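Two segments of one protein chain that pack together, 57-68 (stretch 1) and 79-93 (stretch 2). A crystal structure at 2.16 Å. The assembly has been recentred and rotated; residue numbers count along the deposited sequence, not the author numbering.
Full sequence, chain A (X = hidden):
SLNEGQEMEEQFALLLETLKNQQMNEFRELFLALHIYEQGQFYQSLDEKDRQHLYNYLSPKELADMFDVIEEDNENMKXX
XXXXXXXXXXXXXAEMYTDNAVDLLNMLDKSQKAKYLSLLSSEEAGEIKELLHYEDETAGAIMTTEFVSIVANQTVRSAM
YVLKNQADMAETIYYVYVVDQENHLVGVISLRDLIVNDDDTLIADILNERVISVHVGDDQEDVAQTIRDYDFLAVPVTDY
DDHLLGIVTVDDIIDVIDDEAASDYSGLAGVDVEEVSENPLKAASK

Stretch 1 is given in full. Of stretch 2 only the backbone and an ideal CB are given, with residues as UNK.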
# COMPACT_ATOMS: atom_id res chain seq x y z
N TYR A 57 -3.91 -27.21 -16.67
CA TYR A 57 -5.07 -26.33 -16.70
C TYR A 57 -4.76 -24.85 -16.54
O TYR A 57 -5.64 -24.01 -16.66
CB TYR A 57 -6.08 -26.74 -15.63
CG TYR A 57 -6.56 -28.17 -15.75
CD1 TYR A 57 -6.95 -28.70 -16.98
CD2 TYR A 57 -6.65 -28.99 -14.62
CE1 TYR A 57 -7.41 -30.01 -17.09
CE2 TYR A 57 -7.11 -30.30 -14.72
CZ TYR A 57 -7.48 -30.80 -15.96
OH TYR A 57 -7.94 -32.09 -16.06
N LEU A 58 -3.50 -24.53 -16.26
CA LEU A 58 -3.10 -23.14 -16.07
C LEU A 58 -1.99 -22.75 -17.02
O LEU A 58 -1.06 -23.51 -17.26
CB LEU A 58 -2.66 -22.91 -14.63
CG LEU A 58 -3.77 -23.14 -13.60
CD1 LEU A 58 -3.20 -23.16 -12.20
CD2 LEU A 58 -4.81 -22.05 -13.75
N SER A 59 -2.10 -21.55 -17.57
CA SER A 59 -1.11 -21.02 -18.49
C SER A 59 0.11 -20.58 -17.68
O SER A 59 0.03 -20.43 -16.46
CB SER A 59 -1.67 -19.81 -19.22
OG SER A 59 -1.82 -18.72 -18.33
N PRO A 60 1.25 -20.38 -18.35
CA PRO A 60 2.44 -19.94 -17.62
C PRO A 60 2.20 -18.61 -16.91
O PRO A 60 2.69 -18.41 -15.80
CB PRO A 60 3.49 -19.83 -18.73
CG PRO A 60 3.11 -21.00 -19.62
CD PRO A 60 1.60 -20.83 -19.71
N LYS A 61 1.44 -17.72 -17.53
CA LYS A 61 1.13 -16.43 -16.91
C LYS A 61 0.35 -16.68 -15.63
O LYS A 61 0.70 -16.16 -14.57
CB LYS A 61 0.27 -15.55 -17.82
CG LYS A 61 0.98 -15.04 -19.05
CD LYS A 61 0.08 -14.08 -19.83
CE LYS A 61 0.68 -13.74 -21.20
NZ LYS A 61 2.04 -13.11 -21.12
N GLU A 62 -0.70 -17.48 -15.72
CA GLU A 62 -1.52 -17.78 -14.56
C GLU A 62 -0.73 -18.46 -13.44
O GLU A 62 -0.92 -18.17 -12.26
CB GLU A 62 -2.71 -18.65 -14.97
CG GLU A 62 -3.57 -17.98 -16.05
CD GLU A 62 -4.69 -18.85 -16.56
OE1 GLU A 62 -4.50 -20.08 -16.63
OE2 GLU A 62 -5.77 -18.31 -16.92
N LEU A 63 0.17 -19.36 -13.79
CA LEU A 63 0.96 -20.04 -12.77
C LEU A 63 1.96 -19.06 -12.15
O LEU A 63 2.29 -19.15 -10.98
CB LEU A 63 1.70 -21.23 -13.37
CG LEU A 63 2.16 -22.22 -12.31
CD1 LEU A 63 0.94 -22.91 -11.70
CD2 LEU A 63 3.09 -23.24 -12.94
N ALA A 64 2.43 -18.11 -12.95
CA ALA A 64 3.37 -17.11 -12.47
C ALA A 64 2.73 -16.19 -11.43
O ALA A 64 3.37 -15.80 -10.46
CB ALA A 64 3.90 -16.30 -13.65
N ASP A 65 1.46 -15.85 -11.62
CA ASP A 65 0.78 -14.98 -10.67
C ASP A 65 0.83 -15.61 -9.29
O ASP A 65 0.91 -14.92 -8.27
CB ASP A 65 -0.69 -14.78 -11.06
CG ASP A 65 -0.86 -13.99 -12.32
OD1 ASP A 65 -0.13 -13.00 -12.50
OD2 ASP A 65 -1.74 -14.34 -13.13
N MSE A 66 0.75 -16.93 -9.26
CA MSE A 66 0.77 -17.64 -8.00
C MSE A 66 2.19 -17.75 -7.45
O MSE A 66 2.41 -17.47 -6.27
CB MSE A 66 0.16 -19.03 -8.15
CG MSE A 66 0.27 -19.87 -6.88
SE MSE A 66 -0.14 -21.73 -7.15
CE MSE A 66 1.36 -22.19 -8.26
N PHE A 67 3.14 -18.15 -8.29
CA PHE A 67 4.52 -18.28 -7.82
C PHE A 67 5.06 -16.98 -7.24
O PHE A 67 5.79 -17.02 -6.25
CB PHE A 67 5.43 -18.80 -8.93
CG PHE A 67 5.64 -20.28 -8.87
CD1 PHE A 67 4.64 -21.16 -9.30
CD2 PHE A 67 6.79 -20.81 -8.30
CE1 PHE A 67 4.79 -22.54 -9.16
CE2 PHE A 67 6.94 -22.19 -8.16
CZ PHE A 67 5.94 -23.05 -8.59
N ASP A 68 4.69 -15.85 -7.83
CA ASP A 68 5.13 -14.56 -7.32
C ASP A 68 5.05 -14.52 -5.79
O ASP A 68 5.86 -13.87 -5.15
CB ASP A 68 4.24 -13.41 -7.84
CG ASP A 68 4.54 -13.03 -9.26
OD1 ASP A 68 5.74 -12.98 -9.62
OD2 ASP A 68 3.58 -12.75 -10.01
N UNK A 79 12.68 -28.83 -7.49
CA UNK A 79 11.86 -29.87 -8.09
C UNK A 79 10.47 -29.41 -8.56
O UNK A 79 9.89 -30.06 -9.42
CB UNK A 79 11.69 -31.01 -7.08
N UNK A 80 9.93 -28.32 -8.00
CA UNK A 80 8.63 -27.85 -8.51
C UNK A 80 8.93 -27.54 -9.97
O UNK A 80 8.21 -27.96 -10.88
CB UNK A 80 8.08 -26.64 -7.75
N UNK A 81 10.01 -26.80 -10.17
CA UNK A 81 10.42 -26.41 -11.51
C UNK A 81 10.90 -27.60 -12.34
O UNK A 81 10.64 -27.68 -13.54
CB UNK A 81 11.53 -25.36 -11.43
N UNK A 82 11.61 -28.53 -11.70
CA UNK A 82 12.13 -29.71 -12.38
C UNK A 82 11.01 -30.54 -12.99
O UNK A 82 11.10 -30.93 -14.16
CB UNK A 82 12.95 -30.57 -11.41
N UNK A 83 9.97 -30.82 -12.21
CA UNK A 83 8.85 -31.62 -12.69
C UNK A 83 8.12 -30.95 -13.86
O UNK A 83 7.37 -31.60 -14.58
CB UNK A 83 7.87 -31.88 -11.54
N UNK A 84 8.36 -29.66 -14.05
CA UNK A 84 7.72 -28.93 -15.15
C UNK A 84 8.53 -29.12 -16.42
O UNK A 84 9.74 -29.34 -16.36
CB UNK A 84 7.58 -27.44 -14.82
N UNK A 85 7.87 -29.04 -17.57
CA UNK A 85 8.57 -29.15 -18.83
C UNK A 85 9.40 -27.88 -18.92
O UNK A 85 8.86 -26.77 -18.85
CB UNK A 85 7.62 -29.32 -20.02
N UNK A 86 10.72 -28.02 -19.07
CA UNK A 86 11.64 -26.89 -19.17
C UNK A 86 11.06 -25.68 -19.90
O UNK A 86 11.18 -24.56 -19.42
CB UNK A 86 12.92 -27.34 -19.88
N UNK A 87 10.45 -25.91 -21.05
CA UNK A 87 9.87 -24.80 -21.81
C UNK A 87 8.76 -24.11 -21.03
O UNK A 87 8.65 -22.89 -21.03
CB UNK A 87 9.33 -25.30 -23.15
N UNK A 88 7.92 -24.90 -20.37
CA UNK A 88 6.81 -24.37 -19.58
C UNK A 88 7.35 -23.55 -18.41
O UNK A 88 6.87 -22.44 -18.15
CB UNK A 88 5.92 -25.50 -19.07
N UNK A 89 8.34 -24.10 -17.70
CA UNK A 89 8.94 -23.41 -16.56
C UNK A 89 9.51 -22.06 -16.99
O UNK A 89 9.27 -21.03 -16.34
CB UNK A 89 10.03 -24.27 -15.93
N UNK A 90 10.26 -22.06 -18.09
CA UNK A 90 10.87 -20.84 -18.59
C UNK A 90 9.82 -19.77 -18.88
O UNK A 90 9.98 -18.61 -18.49
CB UNK A 90 11.68 -21.14 -19.85
N UNK A 91 8.75 -20.14 -19.57
CA UNK A 91 7.70 -19.18 -19.89
C UNK A 91 7.08 -18.60 -18.62
O UNK A 91 6.69 -17.43 -18.57
CB UNK A 91 6.62 -19.84 -20.75
N UNK A 92 7.00 -19.44 -17.59
CA UNK A 92 6.42 -19.06 -16.32
C UNK A 92 7.36 -18.10 -15.58
O UNK A 92 6.90 -17.16 -14.93
CB UNK A 92 6.13 -20.30 -15.47
N UNK A 93 8.67 -18.34 -15.68
CA UNK A 93 9.64 -17.47 -15.02
C UNK A 93 9.62 -16.11 -15.70
O UNK A 93 9.77 -15.08 -15.05
CB UNK A 93 11.04 -18.08 -15.06

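Position 79 is helical, and nothing of stretch 1 lies near its CB. Stretch 1 decides nothing here, and a polar residue would serve. The residue is Asp 79.

Position 80 points its CA-to-CB bond toward stretch 1. The ideal CB is 4.3 Å from Phe 67 CZ, so an apolar or aromatic side chain would suit. The residue is Tyr 80. Its CB packs at the edge of the Phe 67 ring, 4.2 Å from Phe 67 CZ.

Position 81 points sideways, with no atom of stretch 1 close to its CB. A longer aliphatic chain could still reach Phe 67. The residue is Leu 81, with chi1 m and chi2 t. Its end comes nearer, and Leu 81 CD2 lies 4.1 Å from Phe 67 CE2.

Positions 82 and 83 are out of reach, and many helical residues would do. They hold Ala 82 and Glu 83.

Position 84 leaves the helix, with a psi of 152°. Its bond points toward stretch 1, but the gap from CB is wide. A long apolar chain would be needed to cross it. The residue is Met 84, a selenomethionine. Met 84 CE ends 4.1 Å from Leu 63 CD2.

Positions 85 to 87 are out of reach. Position 85 is the N-cap of the second helix, and position 86, with a phi of -35°, is the first helical residue, where proline is readily accepted. The residues are Arg 85, Pro 86 and Ser 87. None touches stretch 1.

Position 88 points sideways, and its ideal CB is 5.3 Å from Pro 60 CG. Farther out lie Leu 63 and the carbonyl of Leu 58, an acceptor. A long side chain with apolar flanks and a donor at its tip would fit; tyrosine is one choice, lysine another. The residue is Tyr 88, with chi1 t. Its OH donates a hydrogen bond to Leu 58 O at 2.6 Å. Along the way, Tyr 88 CE1 lies 3.6 Å from Pro 60 CG, and Tyr 88 CE2 lies 3.7 Å from Leu 63 CD2.

Positions 89 and 90 point away, so stretch 1 sets no demand. They hold Ala 89 and Ala 90.

Position 91 points sideways, with its ideal CB 3.7 Å from Pro 60 CB. Many side chains would suit if their ends turned clear of the proline. The residue is Asp 91. Its CB meets the proline, and its carboxylate leads away from it.

Position 92 has its CA 4.3 Å from Pro 60 CA. Its CA-to-CB bond points sideways, and the ideal CB is 4.9 Å from both Ala 64 CB and Leu 63 CD2. Pro 60, Leu 63, Ala 64 and Phe 67 form an apolar hollow beside it. A flexible apolar chain would suit, methionine or leucine among them. The residue is Met 92, a selenomethionine that sits as a knob among those four. Met 92 CG is 3.9 Å from Leu 63 CB and 4.1 Å from Ala 64 CB. Its CE lies over one face of the Phe 67 ring, a CH-pi contact.

Position 93 points away, and stretch 1 makes no choice. It holds Leu 93, which does not touch stretch 1.

Stretch 2 (79-93) DYLAEMRPSYAADML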
# COMPACT_ATOMS: atom_id res chain seq x y z
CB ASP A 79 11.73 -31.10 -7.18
CG ASP A 79 11.86 -30.77 -5.71
OD1 ASP A 79 11.23 -29.80 -5.26
OD2 ASP A 79 12.60 -31.51 -5.02
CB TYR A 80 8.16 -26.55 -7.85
CG TYR A 80 7.45 -26.69 -6.53
CD1 TYR A 80 6.57 -27.75 -6.28
CD2 TYR A 80 7.64 -25.74 -5.52
CE1 TYR A 80 5.89 -27.85 -5.07
CE2 TYR A 80 6.96 -25.84 -4.30
CZ TYR A 80 6.09 -26.89 -4.09
OH TYR A 80 5.42 -26.97 -2.89
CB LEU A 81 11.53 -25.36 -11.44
CG LEU A 81 11.25 -24.06 -10.66
CD1 LEU A 81 12.06 -22.94 -11.31
CD2 LEU A 81 9.77 -23.71 -10.69
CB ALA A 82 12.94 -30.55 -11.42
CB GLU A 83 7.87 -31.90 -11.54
CG GLU A 83 7.25 -30.67 -10.90
CD GLU A 83 6.48 -31.00 -9.63
OE1 GLU A 83 7.00 -31.77 -8.79
OE2 GLU A 83 5.36 -30.48 -9.45
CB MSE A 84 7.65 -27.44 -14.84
CG MSE A 84 6.51 -26.99 -13.96
SE MSE A 84 6.81 -25.20 -13.28
CE MSE A 84 6.60 -24.19 -14.87
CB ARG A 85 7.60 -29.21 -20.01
CG ARG A 85 6.84 -30.51 -20.15
CD ARG A 85 5.77 -30.36 -21.21
NE ARG A 85 4.92 -29.21 -20.93
CZ ARG A 85 3.97 -28.75 -21.73
NH1 ARG A 85 3.73 -29.35 -22.89
NH2 ARG A 85 3.26 -27.69 -21.38
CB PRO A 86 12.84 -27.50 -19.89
CG PRO A 86 12.90 -28.87 -19.29
CD PRO A 86 11.43 -29.30 -19.28
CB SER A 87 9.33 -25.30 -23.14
OG SER A 87 8.34 -26.29 -22.94
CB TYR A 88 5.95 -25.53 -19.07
CG TYR A 88 4.71 -25.11 -18.31
CD1 TYR A 88 3.57 -24.65 -18.98
CD2 TYR A 88 4.64 -25.23 -16.93
CE1 TYR A 88 2.41 -24.31 -18.29
CE2 TYR A 88 3.50 -24.89 -16.23
CZ TYR A 88 2.38 -24.44 -16.90
OH TYR A 88 1.24 -24.13 -16.19
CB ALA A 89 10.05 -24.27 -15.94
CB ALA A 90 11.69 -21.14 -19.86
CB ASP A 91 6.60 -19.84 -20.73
CG ASP A 91 7.08 -20.22 -22.11
OD1 ASP A 91 8.05 -19.59 -22.58
OD2 ASP A 91 6.48 -21.13 -22.73
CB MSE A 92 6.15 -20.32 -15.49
CG MSE A 92 5.37 -20.09 -14.20
SE MSE A 92 6.49 -19.55 -12.73
CE MSE A 92 6.65 -21.27 -11.85
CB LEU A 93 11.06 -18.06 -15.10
CG LEU A 93 11.43 -19.19 -14.14
CD1 LEU A 93 12.66 -19.93 -14.66
CD2 LEU A 93 11.67 -18.64 -12.73
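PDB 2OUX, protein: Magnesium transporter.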